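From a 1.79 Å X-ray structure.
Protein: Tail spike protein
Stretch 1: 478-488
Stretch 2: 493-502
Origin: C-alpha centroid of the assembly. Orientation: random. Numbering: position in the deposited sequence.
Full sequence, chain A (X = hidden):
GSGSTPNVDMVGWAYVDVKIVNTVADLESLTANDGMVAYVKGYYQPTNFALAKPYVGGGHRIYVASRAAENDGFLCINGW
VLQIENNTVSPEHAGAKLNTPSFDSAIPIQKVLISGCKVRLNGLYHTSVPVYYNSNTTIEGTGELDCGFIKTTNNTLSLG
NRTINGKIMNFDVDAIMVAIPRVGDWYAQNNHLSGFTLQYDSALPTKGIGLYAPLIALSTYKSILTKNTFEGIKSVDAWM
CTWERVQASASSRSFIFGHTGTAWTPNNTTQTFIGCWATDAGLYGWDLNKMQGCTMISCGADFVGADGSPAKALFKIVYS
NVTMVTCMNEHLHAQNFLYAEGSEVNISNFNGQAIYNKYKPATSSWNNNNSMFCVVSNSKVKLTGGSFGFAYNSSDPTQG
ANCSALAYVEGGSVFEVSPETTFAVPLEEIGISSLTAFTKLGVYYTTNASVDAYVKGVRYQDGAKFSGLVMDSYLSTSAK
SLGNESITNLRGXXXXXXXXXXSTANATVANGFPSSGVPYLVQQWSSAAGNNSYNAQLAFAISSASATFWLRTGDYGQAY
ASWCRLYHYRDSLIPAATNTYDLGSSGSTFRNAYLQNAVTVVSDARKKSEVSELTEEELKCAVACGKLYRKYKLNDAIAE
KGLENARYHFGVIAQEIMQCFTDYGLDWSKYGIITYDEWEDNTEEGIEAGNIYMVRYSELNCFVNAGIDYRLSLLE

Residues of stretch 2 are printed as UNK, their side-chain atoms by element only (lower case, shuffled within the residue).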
ATOM      1  N   SER A 478      30.622 -13.491  -4.074  1.00 15.24           N
ATOM      2  CA  SER A 478      31.742 -13.737  -3.180  1.00 15.50           C
ATOM      3  C   SER A 478      31.770 -15.207  -2.747  1.00 15.91           C
ATOM      4  O   SER A 478      30.773 -15.922  -2.831  1.00 16.11           O
ATOM      5  CB  SER A 478      31.653 -12.823  -1.959  1.00 16.77           C
ATOM      6  OG  SER A 478      31.824 -11.475  -2.343  1.00 18.68           O
ATOM      7  N   ALA A 479      32.938 -15.649  -2.284  1.00 15.43           N
ATOM      8  CA  ALA A 479      33.063 -16.973  -1.687  1.00 14.58           C
ATOM      9  C   ALA A 479      32.465 -16.976  -0.280  1.00 15.97           C
ATOM     10  O   ALA A 479      32.389 -15.942   0.389  1.00 17.59           O
ATOM     11  CB  ALA A 479      34.528 -17.394  -1.627  1.00 16.58           C
ATOM     12  N   LYS A 480      32.048 -18.153   0.167  1.00 15.44           N
ATOM     13  CA  LYS A 480      31.710 -18.352   1.576  1.00 16.28           C
ATOM     14  C   LYS A 480      32.982 -18.637   2.361  1.00 17.67           C
ATOM     15  O   LYS A 480      33.703 -19.589   2.060  1.00 18.52           O
ATOM     16  CB  LYS A 480      30.714 -19.490   1.751  1.00 18.47           C
ATOM     17  CG  LYS A 480      30.183 -19.596   3.228  1.00 20.90           C
ATOM     18  CD  LYS A 480      29.087 -20.644   3.350  1.00 22.94           C
ATOM     19  CE  LYS A 480      28.245 -20.486   4.620  1.00 26.11           C
ATOM     20  NZ  LYS A 480      29.019 -20.626   5.881  1.00 25.47           N
ATOM     21  N   SER A 481      33.257 -17.812   3.372  1.00 21.03           N
ATOM     22  CA  SER A 481      34.495 -17.932   4.138  1.00 23.98           C
ATOM     23  C   SER A 481      34.307 -18.998   5.206  1.00 24.85           C
ATOM     24  O   SER A 481      33.401 -18.896   6.038  1.00 27.74           O
ATOM     25  CB  SER A 481      34.885 -16.593   4.774  1.00 27.60           C
ATOM     26  OG  SER A 481      36.198 -16.662   5.306  1.00 33.43           O
ATOM     27  N   LEU A 482      35.160 -20.023   5.180  1.00 21.73           N
ATOM     28  CA  LEU A 482      35.027 -21.151   6.089  1.00 22.78           C
ATOM     29  C   LEU A 482      35.728 -20.893   7.413  1.00 22.82           C
ATOM     30  O   LEU A 482      36.795 -20.275   7.465  1.00 23.45           O
ATOM     31  CB  LEU A 482      35.610 -22.416   5.458  1.00 24.44           C
ATOM     32  CG  LEU A 482      34.946 -22.859   4.157  1.00 25.08           C
ATOM     33  CD1 LEU A 482      35.798 -23.922   3.477  1.00 25.86           C
ATOM     34  CD2 LEU A 482      33.544 -23.371   4.429  1.00 28.78           C
ATOM     35  N   GLY A 483      35.141 -21.403   8.484  1.00 26.76           N
ATOM     36  CA  GLY A 483      35.815 -21.484   9.762  1.00 27.09           C
ATOM     37  C   GLY A 483      36.642 -22.749   9.855  1.00 27.62           C
ATOM     38  O   GLY A 483      37.181 -23.246   8.861  1.00 27.26           O
ATOM     39  N   ASN A 484      36.737 -23.287  11.069  1.00 26.01           N
ATOM     40  CA  ASN A 484      37.402 -24.568  11.290  1.00 26.46           C
ATOM     41  C   ASN A 484      36.386 -25.660  10.976  1.00 27.21           C
ATOM     42  O   ASN A 484      35.776 -26.269  11.858  1.00 28.90           O
ATOM     43  CB  ASN A 484      37.922 -24.681  12.721  1.00 29.41           C
ATOM     44  CG  ASN A 484      38.717 -25.956  12.948  1.00 32.55           C
ATOM     45  OD1 ASN A 484      39.159 -26.610  11.997  1.00 32.36           O
ATOM     46  ND2 ASN A 484      38.908 -26.314  14.207  1.00 35.37           N
ATOM     47  N   GLU A 485      36.187 -25.903   9.686  1.00 28.13           N
ATOM     48  CA  GLU A 485      35.140 -26.824   9.279  1.00 28.69           C
ATOM     49  C   GLU A 485      35.632 -27.676   8.124  1.00 25.60           C
ATOM     50  O   GLU A 485      36.582 -27.327   7.412  1.00 24.34           O
ATOM     51  CB  GLU A 485      33.836 -26.092   8.912  1.00 32.26           C
ATOM     52  CG  GLU A 485      33.979 -24.876   8.047  1.00 33.77           C
ATOM     53  CD  GLU A 485      32.689 -24.033   7.983  1.00 32.37           C
ATOM     54  OE1 GLU A 485      31.611 -24.576   7.648  1.00 29.67           O
ATOM     55  OE2 GLU A 485      32.763 -22.817   8.257  1.00 30.68           O
ATOM     56  N   SER A 486      34.974 -28.814   7.961  1.00 22.52           N
ATOM     57  CA  SER A 486      35.366 -29.781   6.954  1.00 22.52           C
ATOM     58  C   SER A 486      34.611 -29.540   5.654  1.00 21.11           C
ATOM     59  O   SER A 486      33.381 -29.462   5.645  1.00 21.97           O
ATOM     60  CB  SER A 486      35.105 -31.207   7.436  1.00 25.95           C
ATOM     61  OG  SER A 486      35.233 -32.110   6.354  1.00 24.94           O
ATOM     62  N   ILE A 487      35.354 -29.461   4.548  1.00 20.67           N
ATOM     63  CA  ILE A 487      34.713 -29.358   3.241  1.00 18.59           C
ATOM     64  C   ILE A 487      34.200 -30.701   2.753  1.00 18.30           C
ATOM     65  O   ILE A 487      33.530 -30.760   1.719  1.00 20.62           O
ATOM     66  CB  ILE A 487      35.680 -28.744   2.208  1.00 19.33           C
ATOM     67  CG1 ILE A 487      36.949 -29.583   2.070  1.00 20.14           C
ATOM     68  CG2 ILE A 487      36.013 -27.321   2.584  1.00 20.88           C
ATOM     69  CD1 ILE A 487      37.759 -29.227   0.795  1.00 21.22           C
ATOM     70  N   THR A 488      34.465 -31.779   3.485  1.00 20.57           N
ATOM     71  CA  THR A 488      33.857 -33.066   3.196  1.00 20.71           C
ATOM     72  C   THR A 488      32.415 -33.141   3.670  1.00 21.56           C
ATOM     73  O   THR A 488      31.628 -33.910   3.104  1.00 22.19           O
ATOM     74  CB  THR A 488      34.708 -34.154   3.840  1.00 25.19           C
ATOM     75  OG1 THR A 488      36.013 -34.100   3.255  1.00 23.82           O
ATOM     76  CG2 THR A 488      34.109 -35.549   3.638  1.00 26.18           C
ATOM     77  N   UNK A 493      24.426 -28.893   3.578  1.00 20.08           N
ATOM     78  CA  UNK A 493      24.169 -27.486   3.850  1.00 21.64           C
ATOM     79  C   UNK A 493      24.386 -26.582   2.646  1.00 21.95           C
ATOM     80  O   UNK A 493      23.832 -25.478   2.610  1.00 22.07           O
ATOM     81  c   UNK A 493      25.059 -27.002   5.000  1.00 23.21           C
ATOM     82  o   UNK A 493      26.437 -27.140   4.707  1.00 25.44           O
ATOM     83  N   UNK A 494      25.175 -27.010   1.667  1.00 17.21           N
ATOM     84  CA  UNK A 494      25.441 -26.215   0.482  1.00 15.85           C
ATOM     85  C   UNK A 494      25.317 -27.084  -0.765  1.00 15.83           C
ATOM     86  O   UNK A 494      25.595 -28.286  -0.726  1.00 16.10           O
ATOM     87  c   UNK A 494      28.644 -24.340   1.709  1.00 21.12           C
ATOM     88  c   UNK A 494      26.385 -23.308   1.486  1.00 20.65           C
ATOM     89  c   UNK A 494      26.844 -25.591   0.535  1.00 17.32           C
ATOM     90  c   UNK A 494      27.159 -24.607   1.665  1.00 21.32           C
ATOM     91  N   UNK A 495      24.868 -26.469  -1.860  1.00 14.47           N
ATOM     92  CA  UNK A 495      24.795 -27.137  -3.149  1.00 13.73           C
ATOM     93  C   UNK A 495      26.003 -26.766  -3.991  1.00 14.08           C
ATOM     94  O   UNK A 495      27.147 -27.086  -3.642  1.00 15.93           O
ATOM     95  N   UNK A 496      25.757 -26.092  -5.109  1.00 13.69           N
ATOM     96  CA  UNK A 496      26.833 -25.502  -5.889  1.00 12.67           C
ATOM     97  C   UNK A 496      27.247 -24.209  -5.205  1.00 14.44           C
ATOM     98  O   UNK A 496      26.428 -23.292  -5.094  1.00 15.82           O
ATOM     99  c   UNK A 496      25.879 -26.500  -8.001  1.00 14.14           C
ATOM    100  n   UNK A 496      24.581 -26.608  -8.191  1.00 17.22           N
ATOM    101  c   UNK A 496      26.357 -25.240  -7.312  1.00 12.58           C
ATOM    102  o   UNK A 496      26.666 -27.359  -8.368  1.00 13.80           O
ATOM    103  N   UNK A 497      28.501 -24.130  -4.750  1.00 14.57           N
ATOM    104  CA  UNK A 497      28.948 -22.999  -3.939  1.00 14.53           C
ATOM    105  C   UNK A 497      30.461 -22.837  -4.040  1.00 16.33           C
ATOM    106  O   UNK A 497      31.199 -23.817  -4.089  1.00 17.23           O
ATOM    107  c   UNK A 497      28.558 -23.190  -2.462  1.00 15.09           C
ATOM    108  N   UNK A 498      30.916 -21.586  -3.994  1.00 15.60           N
ATOM    109  CA  UNK A 498      32.339 -21.274  -3.886  1.00 13.94           C
ATOM    110  C   UNK A 498      32.688 -21.024  -2.423  1.00 16.79           C
ATOM    111  O   UNK A 498      31.992 -20.268  -1.726  1.00 16.74           O
ATOM    112  c   UNK A 498      34.210 -19.775  -4.616  1.00 16.12           C
ATOM    113  c   UNK A 498      32.292 -20.261  -6.212  1.00 16.52           C
ATOM    114  c   UNK A 498      32.713 -20.052  -4.741  1.00 15.06           C
ATOM    115  N   UNK A 499      33.777 -21.648  -1.974  1.00 17.21           N
ATOM    116  CA  UNK A 499      34.288 -21.590  -0.617  1.00 16.96           C
ATOM    117  C   UNK A 499      35.697 -21.015  -0.626  1.00 16.74           C
ATOM    118  O   UNK A 499      36.470 -21.220  -1.574  1.00 17.04           O
ATOM    119  c   UNK A 499      34.325 -22.991   0.015  1.00 18.19           C
ATOM    120  c   UNK A 499      33.422 -25.314   0.166  1.00 21.88           C
ATOM    121  c   UNK A 499      33.148 -23.921  -0.332  1.00 19.46           C
ATOM    122  c   UNK A 499      31.863 -23.365   0.252  1.00 22.56           C
ATOM    123  N   UNK A 500      36.052 -20.324   0.446  1.00 17.10           N
ATOM    124  CA  UNK A 500      37.429 -19.899   0.659  1.00 16.63           C
ATOM    125  C   UNK A 500      37.853 -20.331   2.052  1.00 19.36           C
ATOM    126  O   UNK A 500      37.093 -20.196   3.015  1.00 20.43           O
ATOM    127  c   UNK A 500      37.629 -18.375   0.462  1.00 17.99           C
ATOM    128  c   UNK A 500      36.744 -17.552   1.407  1.00 20.60           C
ATOM    129  c   UNK A 500      39.097 -18.019   0.646  1.00 20.59           C
ATOM    130  N   UNK A 501      39.056 -20.878   2.153  1.00 18.94           N
ATOM    131  CA  UNK A 501      39.688 -21.142   3.446  1.00 21.43           C
ATOM    132  C   UNK A 501      40.971 -20.328   3.478  1.00 21.80           C
ATOM    133  O   UNK A 501      41.969 -20.700   2.854  1.00 22.28           O
ATOM    134  c   UNK A 501      39.949 -22.277   6.160  1.00 22.56           C
ATOM    135  c   UNK A 501      40.664 -22.910   4.995  1.00 19.54           C
ATOM    136  c   UNK A 501      39.968 -22.626   3.661  1.00 20.30           C
ATOM    137  o   UNK A 501      40.277 -21.161   6.563  1.00 23.82           O
ATOM    138  n   UNK A 501      38.962 -22.977   6.711  1.00 23.70           N
ATOM    139  N   UNK A 502      40.949 -19.214   4.209  1.00 22.80           N
ATOM    140  CA  UNK A 502      42.103 -18.333   4.251  1.00 25.07           C
ATOM    141  C   UNK A 502      43.036 -18.635   5.411  1.00 26.53           C
ATOM    142  O   UNK A 502      44.111 -18.039   5.484  1.00 30.29           O
ATOM    143  c   UNK A 502      41.655 -16.868   4.329  1.00 28.73           C
ATOM    144  o   UNK A 502      40.991 -16.593   5.557  1.00 27.38           O
TER
HETATM  145  O   HOH W   1      29.797 -18.650  -2.730  1.00 28.81           O
HETATM  146  O   HOH W   2      38.364 -18.595   5.678  1.00 22.87           O
HETATM  147  O   HOH W   3      38.308 -15.328   4.429  1.00 42.80           O
HETATM  148  O   HOH W   4      39.225 -20.289   8.778  1.00 26.90           O
HETATM  149  O   HOH W   5      38.660 -25.707   6.986  1.00 24.98           O

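Position 493 carries one carbon and then one oxygen, a hydroxymethyl group out of reach of stretch 1: Ser493. At 494 four carbons fork at the second, the leucine pattern with chi1 m and chi2 t. This is Leu494, and its CD1 lies 4.1 Å from CD of Lys480, so the aliphatic part of the lysine gives it cover.

Position 495 has no side-chain atoms and is Gly495; its phi/psi of -99/-116 is a conformation that glycine adopts easily. Position 496 has two carbons, the second carrying one oxygen and one nitrogen: an amide on a short stem, Asn496. It is out of reach of stretch 1, and both amide atoms are hydrogen-bonded elsewhere in the structure. A single carbon at 497 makes Ala497, buried but not in contact here.

From 498 the strand meets its partner. One carbon carrying two more gives a beta-branched side chain, Val498, whose CG1 sits 3.8 Å from CB of Ala479. Its backbone O accepts from N of Lys480 at 2.8 Å, nearly straight at 173°. Position 499 again has four carbons forked at the second, hence Leu499. Its CB packs 3.9 Å from CD1 of Leu482, and its CD1 reaches 4.1 Å from CG2 of Ile487.

Position 500 repeats the beta-branched, three-carbon pattern, but with chi1 p: Val500. Its CG1 lies 3.8 Å from CB of Ala479 and 3.6 Å from CA of Ser481. Position 501 has three carbons in a row, the third bearing oxygen and nitrogen, so it is Gln501. Its CA-to-CB bond points sideways, yet chi2 near 51° helps bring the amide nearer, and NE2 donates to O of Gly483 at 2.8 Å. Finally, one carbon and one oxygen at 502 mark Ser502; its OG and the OG of Ser481 both bond water 3.

The contact works as a short parallel ladder, with Lys480 paired to Leu499 and Ser481 to Val500. Lys480 is bracketed: its N reaches Val498 O, while its O receives N of Val500 at 2.9 Å. N of Leu482 then donates to O of Val500 at 2.9 Å. Around this backbone frame, Ala479 packs against both valines, and Leu482 and Ile487 meet Leu499. Beyond the ladder, a side-chain amide takes over: Gln501 holds Gly483, while water 4 donates to both its OE1 and O of Leu482. The rule is economical: backbone sets the register, aliphatic groups fill the gaps, and one glutamine extends the polar pairing past the end of the bridges, to Gly483.

Stretch 2 493-502: SLGNAVLVQS
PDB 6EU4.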